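Local coordinates for sigma-c capsid protein (Avian reovirus, PDB 2VRS), which forms the trimeric fibre by which avian reovirus attaches to host cells, and also induces apoptosis of the cell, at the interface of chains A and B. Sequence-based numbering; all coordinates share one arbitrary frame. Chains: chain A/B, Sigma-c capsid protein.

The interface of chains A and B. Residues chain A 26, 30, 33; chain B 27, 30-31, 34.
A:Leu30 reaches from its helix into a recess made by B:Ile27, B:Leu30, B:Gln31 and B:Val34, knobs-into-holes packing in the parallel triple coiled coil that joins the fibre chains. Both partners lie on helix 8-38 of their chains, and since the protein is a homotrimer, this patch is part of one of its helix-helix seams. A:Leu30 CG lies anti to the carbonyl carbon (chi1 -77°), and the fork splits its work: its CD1 lies 3.9 Å from CB of B:Leu30, while CD2 meets the aliphatic CG of B:Gln31, whose side chain runs across the leucine at roughly a right angle. A:Leu30 CD2 also faces CG2 of B:Val34, at 4.1 Å. Toward the N-terminal end, the methyl CB of A:Ala26 touches CG2 of B:Ile27 at 3.7 Å, and that same branch leans toward A:Leu30 CD1.

At the other end A:Arg33 lays one guanidinium face over B:Val34, with CZ 3.7 Å from CG1 and the methyl displaced toward the rim. A bend at chi3 (77°) turns the arginine head over the valine.

Two waters bridge polar groups of the two chains along the flank. Water 2 sits at the edge of the A:Arg33 guanidinium, in its plane, takes hydrogen bonds from A:Arg33 NH1 (2.8 Å) and NH2, and connects them to the backbone O of B:Gln31. Water 1 accepts a fairly straight bond from the B:Gln31 amide NE2 (165° at the hydrogen) and lies 2.8 Å from the carbonyl O of A:Ala26.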
# COMPACT_ATOMS: atom_id res chain seq x y z
N ALA A 26 -29.49 47.79 16.79
CA ALA A 26 -29.61 46.63 15.90
C ALA A 26 -28.32 46.56 15.07
O ALA A 26 -27.79 45.48 14.77
CB ALA A 26 -30.80 46.78 14.97
N LEU A 30 -25.36 43.64 14.84
CA LEU A 30 -24.98 43.09 13.51
C LEU A 30 -23.50 43.22 13.25
O LEU A 30 -22.86 42.30 12.72
CB LEU A 30 -25.75 43.73 12.35
CG LEU A 30 -27.18 43.24 12.17
CD1 LEU A 30 -28.03 44.25 11.32
CD2 LEU A 30 -27.23 41.80 11.61
N ARG A 33 -21.81 40.47 15.20
CA ARG A 33 -22.00 39.14 14.60
C ARG A 33 -21.16 38.98 13.34
O ARG A 33 -20.63 37.89 13.05
CB ARG A 33 -23.48 38.91 14.25
CG ARG A 33 -24.34 38.71 15.50
CD ARG A 33 -25.78 38.78 15.16
NE ARG A 33 -26.25 37.57 14.51
CZ ARG A 33 -27.45 37.45 13.95
NH1 ARG A 33 -28.32 38.47 13.97
NH2 ARG A 33 -27.81 36.30 13.38
N ILE B 27 -32.11 46.51 7.77
CA ILE B 27 -31.61 45.79 8.95
C ILE B 27 -32.19 44.38 9.01
O ILE B 27 -31.46 43.42 9.34
CB ILE B 27 -31.84 46.60 10.30
CG1 ILE B 27 -30.82 47.74 10.41
CG2 ILE B 27 -31.80 45.70 11.54
CD1 ILE B 27 -31.22 48.91 11.33
N LEU B 30 -30.47 42.22 6.59
CA LEU B 30 -29.15 41.88 7.07
C LEU B 30 -29.22 40.80 8.16
O LEU B 30 -28.42 39.88 8.20
CB LEU B 30 -28.42 43.12 7.62
CG LEU B 30 -27.73 44.06 6.59
CD1 LEU B 30 -27.33 45.39 7.20
CD2 LEU B 30 -26.49 43.38 5.95
N GLN B 31 -30.15 40.95 9.08
CA GLN B 31 -30.35 39.92 10.10
C GLN B 31 -30.60 38.52 9.49
O GLN B 31 -30.02 37.53 9.90
CB GLN B 31 -31.49 40.33 11.00
CG GLN B 31 -31.07 41.47 11.93
CD GLN B 31 -32.29 42.17 12.54
OE1 GLN B 31 -33.40 41.93 12.09
NE2 GLN B 31 -32.07 43.02 13.56
N VAL B 34 -27.36 37.25 7.85
CA VAL B 34 -26.32 36.91 8.82
C VAL B 34 -26.69 35.63 9.57
O VAL B 34 -25.81 34.81 9.87
CB VAL B 34 -26.05 38.09 9.81
CG1 VAL B 34 -25.16 37.66 11.03
CG2 VAL B 34 -25.37 39.22 9.10
O HOH W 1 -29.54 43.33 14.96
O HOH W 2 -30.59 37.24 12.79